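Terminal oxygenase component of carbazole (Janthinobacterium sp., PDB 7BUG) forms the oxygenase part of carbazole 1,9a-dioxygenase, a Rieske non-haem iron enzyme that dihydroxylates carbazole at its angular and adjacent carbons. Local coordinates at residues Trp15-Asn27 and Ile167-Phe179. Residues are numbered along the deposited sequence; the frame is centred on the assembly and turned at random.
Sequences WAPYVDAKLGFRN and IKSNWRLAVENGF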
# COMPACT_ATOMS: atom_id res chain seq x y z
N TRP A 15 13.74 -13.41 -25.25
CA TRP A 15 12.30 -13.06 -25.21
C TRP A 15 12.09 -11.75 -24.42
O TRP A 15 11.12 -11.64 -23.61
CB TRP A 15 11.49 -14.24 -24.68
CG TRP A 15 12.04 -14.84 -23.42
CD1 TRP A 15 11.86 -14.38 -22.15
CD2 TRP A 15 12.72 -16.09 -23.29
NE1 TRP A 15 12.45 -15.22 -21.24
CE2 TRP A 15 12.99 -16.28 -21.91
CE3 TRP A 15 13.13 -17.07 -24.19
CZ2 TRP A 15 13.66 -17.39 -21.41
CZ3 TRP A 15 13.83 -18.15 -23.70
CH2 TRP A 15 14.06 -18.33 -22.34
N ALA A 16 12.91 -10.75 -24.66
CA ALA A 16 12.90 -9.49 -23.89
C ALA A 16 11.60 -8.72 -24.11
O ALA A 16 11.07 -8.17 -23.15
CB ALA A 16 14.09 -8.62 -24.23
N PRO A 17 11.01 -8.66 -25.33
CA PRO A 17 9.76 -7.90 -25.51
C PRO A 17 8.62 -8.50 -24.66
O PRO A 17 7.85 -7.76 -24.09
CB PRO A 17 9.47 -8.01 -27.00
CG PRO A 17 10.87 -8.19 -27.62
CD PRO A 17 11.56 -9.12 -26.62
N TYR A 18 8.59 -9.81 -24.57
CA TYR A 18 7.57 -10.52 -23.73
C TYR A 18 7.74 -10.12 -22.27
O TYR A 18 6.73 -9.88 -21.59
CB TYR A 18 7.73 -12.01 -23.90
CG TYR A 18 6.80 -12.83 -23.05
CD1 TYR A 18 5.47 -12.95 -23.35
CD2 TYR A 18 7.27 -13.45 -21.92
CE1 TYR A 18 4.64 -13.75 -22.56
CE2 TYR A 18 6.48 -14.25 -21.14
CZ TYR A 18 5.16 -14.43 -21.47
OH TYR A 18 4.35 -15.30 -20.79
N VAL A 19 8.98 -10.11 -21.76
CA VAL A 19 9.25 -9.68 -20.36
C VAL A 19 8.89 -8.21 -20.18
O VAL A 19 8.41 -7.81 -19.09
CB VAL A 19 10.70 -9.99 -19.97
CG1 VAL A 19 11.00 -9.37 -18.63
CG2 VAL A 19 10.92 -11.48 -19.98
N ASP A 20 9.02 -7.38 -21.21
CA ASP A 20 8.64 -5.97 -21.08
C ASP A 20 7.11 -5.82 -21.04
O ASP A 20 6.60 -4.74 -20.58
CB ASP A 20 9.20 -5.17 -22.25
CG ASP A 20 9.30 -3.71 -21.97
OD1 ASP A 20 9.58 -3.36 -20.82
OD2 ASP A 20 9.21 -2.94 -22.96
N ALA A 21 6.37 -6.79 -21.55
CA ALA A 21 4.92 -6.64 -21.82
C ALA A 21 4.06 -6.88 -20.57
O ALA A 21 3.07 -7.63 -20.62
CB ALA A 21 4.51 -7.44 -23.02
N LYS A 22 4.38 -6.18 -19.48
CA LYS A 22 3.70 -6.29 -18.17
C LYS A 22 2.22 -5.91 -18.29
O LYS A 22 1.38 -6.53 -17.58
CB LYS A 22 4.46 -5.41 -17.17
CG LYS A 22 3.93 -5.47 -15.76
CD LYS A 22 4.75 -4.60 -14.85
CE LYS A 22 6.20 -5.03 -14.84
NZ LYS A 22 6.75 -4.85 -13.48
N LEU A 23 1.87 -4.97 -19.18
CA LEU A 23 0.47 -4.53 -19.39
C LEU A 23 -0.20 -5.22 -20.57
O LEU A 23 -1.36 -4.85 -20.89
CB LEU A 23 0.46 -3.01 -19.62
CG LEU A 23 0.60 -2.15 -18.38
CD1 LEU A 23 0.85 -0.70 -18.79
CD2 LEU A 23 -0.64 -2.27 -17.48
N GLY A 24 0.44 -6.19 -21.21
CA GLY A 24 -0.09 -6.86 -22.40
C GLY A 24 0.31 -6.19 -23.69
O GLY A 24 1.04 -5.18 -23.70
N PHE A 25 -0.24 -6.70 -24.76
CA PHE A 25 0.08 -6.27 -26.15
C PHE A 25 -1.04 -5.39 -26.66
O PHE A 25 -2.21 -5.82 -26.76
CB PHE A 25 0.30 -7.50 -27.02
CG PHE A 25 1.47 -8.33 -26.56
CD1 PHE A 25 2.75 -7.77 -26.44
CD2 PHE A 25 1.31 -9.68 -26.36
CE1 PHE A 25 3.83 -8.59 -26.10
CE2 PHE A 25 2.41 -10.48 -26.04
CZ PHE A 25 3.66 -9.92 -25.86
N ARG A 26 -0.67 -4.20 -27.09
CA ARG A 26 -1.58 -3.27 -27.75
C ARG A 26 -1.84 -3.75 -29.18
O ARG A 26 -1.04 -4.53 -29.69
CB ARG A 26 -1.04 -1.84 -27.68
CG ARG A 26 -2.04 -0.77 -28.08
CD ARG A 26 -1.41 0.61 -27.90
NE ARG A 26 -2.41 1.61 -28.18
CZ ARG A 26 -3.38 1.96 -27.32
NH1 ARG A 26 -3.34 1.55 -26.06
NH2 ARG A 26 -4.29 2.83 -27.71
N ASN A 27 -2.94 -3.30 -29.78
CA ASN A 27 -3.31 -3.57 -31.18
C ASN A 27 -3.71 -5.04 -31.36
O ASN A 27 -3.42 -5.63 -32.41
CB ASN A 27 -2.17 -3.10 -32.10
CG ASN A 27 -1.85 -1.65 -31.88
OD1 ASN A 27 -2.76 -0.83 -31.92
ND2 ASN A 27 -0.61 -1.30 -31.60
N ILE A 167 -8.88 -12.18 -11.71
CA ILE A 167 -7.87 -12.97 -10.98
C ILE A 167 -6.68 -12.07 -10.70
O ILE A 167 -6.20 -11.41 -11.62
CB ILE A 167 -7.45 -14.24 -11.73
CG1 ILE A 167 -8.64 -15.14 -12.08
CG2 ILE A 167 -6.38 -15.01 -10.96
CD1 ILE A 167 -9.48 -15.57 -10.92
N LYS A 168 -6.16 -12.11 -9.47
CA LYS A 168 -5.03 -11.25 -9.10
C LYS A 168 -3.69 -11.93 -9.41
O LYS A 168 -2.93 -12.34 -8.50
CB LYS A 168 -5.15 -10.88 -7.60
CG LYS A 168 -6.40 -10.08 -7.29
CD LYS A 168 -6.69 -9.92 -5.82
CE LYS A 168 -8.17 -9.77 -5.54
NZ LYS A 168 -8.44 -9.63 -4.09
N SER A 169 -3.37 -12.09 -10.70
CA SER A 169 -2.00 -12.36 -11.13
C SER A 169 -1.81 -11.62 -12.44
O SER A 169 -2.80 -11.33 -13.16
CB SER A 169 -1.66 -13.79 -11.30
OG SER A 169 -2.06 -14.30 -12.58
N ASN A 170 -0.57 -11.33 -12.74
CA ASN A 170 -0.25 -10.83 -14.10
C ASN A 170 -0.74 -11.85 -15.12
O ASN A 170 -0.63 -13.07 -14.91
CB ASN A 170 1.25 -10.56 -14.21
CG ASN A 170 1.67 -10.01 -15.54
OD1 ASN A 170 2.01 -10.76 -16.46
ND2 ASN A 170 1.54 -8.71 -15.65
N TRP A 171 -1.16 -11.37 -16.29
CA TRP A 171 -1.69 -12.20 -17.37
C TRP A 171 -0.67 -13.25 -17.82
O TRP A 171 -1.11 -14.31 -18.25
CB TRP A 171 -2.14 -11.31 -18.57
CG TRP A 171 -1.00 -10.67 -19.32
CD1 TRP A 171 -0.25 -9.60 -18.97
CD2 TRP A 171 -0.48 -11.12 -20.58
NE1 TRP A 171 0.72 -9.35 -19.93
CE2 TRP A 171 0.58 -10.27 -20.93
CE3 TRP A 171 -0.85 -12.16 -21.42
CZ2 TRP A 171 1.29 -10.42 -22.14
CZ3 TRP A 171 -0.14 -12.35 -22.59
CH2 TRP A 171 0.91 -11.48 -22.93
N ARG A 172 0.61 -12.95 -17.85
CA ARG A 172 1.60 -13.92 -18.39
C ARG A 172 1.73 -15.14 -17.48
O ARG A 172 1.98 -16.25 -17.98
CB ARG A 172 2.93 -13.21 -18.53
CG ARG A 172 2.84 -12.13 -19.60
CD ARG A 172 4.06 -11.22 -19.56
NE ARG A 172 4.20 -10.53 -18.28
CZ ARG A 172 5.18 -9.76 -17.91
NH1 ARG A 172 6.19 -9.53 -18.75
NH2 ARG A 172 5.19 -9.25 -16.71
N LEU A 173 1.57 -14.93 -16.19
CA LEU A 173 1.64 -16.10 -15.26
C LEU A 173 0.46 -17.03 -15.56
O LEU A 173 0.62 -18.24 -15.55
CB LEU A 173 1.62 -15.56 -13.83
CG LEU A 173 2.78 -14.64 -13.46
CD1 LEU A 173 2.66 -14.21 -11.99
CD2 LEU A 173 4.11 -15.31 -13.76
N ALA A 174 -0.69 -16.48 -15.96
CA ALA A 174 -1.89 -17.23 -16.34
C ALA A 174 -1.66 -17.98 -17.66
O ALA A 174 -1.94 -19.18 -17.78
CB ALA A 174 -3.07 -16.27 -16.46
N VAL A 175 -1.12 -17.28 -18.68
CA VAL A 175 -0.85 -17.91 -19.99
C VAL A 175 0.08 -19.09 -19.79
O VAL A 175 -0.16 -20.19 -20.34
CB VAL A 175 -0.20 -16.92 -20.97
CG1 VAL A 175 0.26 -17.64 -22.23
CG2 VAL A 175 -1.18 -15.83 -21.34
N GLU A 176 1.15 -18.89 -19.01
CA GLU A 176 2.20 -19.92 -18.89
C GLU A 176 1.64 -21.10 -18.13
O GLU A 176 1.87 -22.23 -18.59
CB GLU A 176 3.47 -19.34 -18.32
CG GLU A 176 4.07 -18.33 -19.27
CD GLU A 176 5.45 -17.85 -18.89
OE1 GLU A 176 6.09 -18.45 -17.93
OE2 GLU A 176 5.93 -16.91 -19.53
N ASN A 177 0.85 -20.84 -17.09
CA ASN A 177 0.16 -21.91 -16.33
C ASN A 177 -0.75 -22.70 -17.28
O ASN A 177 -0.81 -23.93 -17.16
CB ASN A 177 -0.63 -21.31 -15.19
CG ASN A 177 -1.68 -22.26 -14.62
OD1 ASN A 177 -1.31 -23.24 -13.99
ND2 ASN A 177 -2.94 -21.87 -14.75
N GLY A 178 -1.45 -22.02 -18.18
CA GLY A 178 -2.34 -22.70 -19.12
C GLY A 178 -1.57 -23.63 -20.06
O GLY A 178 -2.06 -24.76 -20.37
N PHE A 179 -0.48 -23.14 -20.63
CA PHE A 179 0.24 -23.82 -21.73
C PHE A 179 1.33 -24.75 -21.19
O PHE A 179 1.97 -25.44 -21.95
CB PHE A 179 0.85 -22.79 -22.67
CG PHE A 179 1.29 -23.38 -23.97
CD1 PHE A 179 0.43 -24.15 -24.75
CD2 PHE A 179 2.56 -23.11 -24.45
CE1 PHE A 179 0.86 -24.68 -25.96
CE2 PHE A 179 2.98 -23.63 -25.66
CZ PHE A 179 2.12 -24.40 -26.43
O HOH W 1 7.52 -7.76 -16.43
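R172 runs between two rings: its CD lies over one face of Y18, a CH-pi contact 4.1 Å from CD to the ring centroid, and its CG rests on one face of W171. At the edge of the indole, NE1 gives a hydrogen bond to A21 O (3.0 Å), almost in the ring plane, while the edge of the six-membered ring of W171 is turned toward the face of F25 in an offset edge-to-face pair with planes at 76°. W171 CH2 comes within 3.6 Å of F25 CE2.

The R172 guanidinium has K22 CA over one face and carbonyls at its edge. NH1 bonds two of them: Y18 O on a lone pair, and V19 O (2.8 Å) from above the carbonyl plane. A bend at chi3 (-60°) turns NE back to N170 OD1, 2.9 Å away and nearly straight; R172 N reaches the same oxygen from the opposite face as the N-cap bond. N170 ND2 meanwhile donates to K22 O (2.9 Å), so one amide caps its helix, fixes the guanidinium and grips the turn A21-G24. A methionine in place of R172 would probably leave the Y18 and V19 carbonyls without their shared donor and N170 freer to turn.

Y18 reaches past R172, CG anti to its backbone N (chi1 177°), and its OH donates to E176 OE2 (2.6 Å) on the anti side of the carboxylate. E176 OE1 forms salt bridges with R366 and with R72 of a neighbouring subunit, whose R72 is a Rieske-cluster site.

The contact ties the short helix 16-20 near the N-terminus and the turn that follows it to the start of helix 171-179 in the catalytic domain. Helix 360-372 meets both W15 and V175, and strand 293-303 packs against W171 through H294.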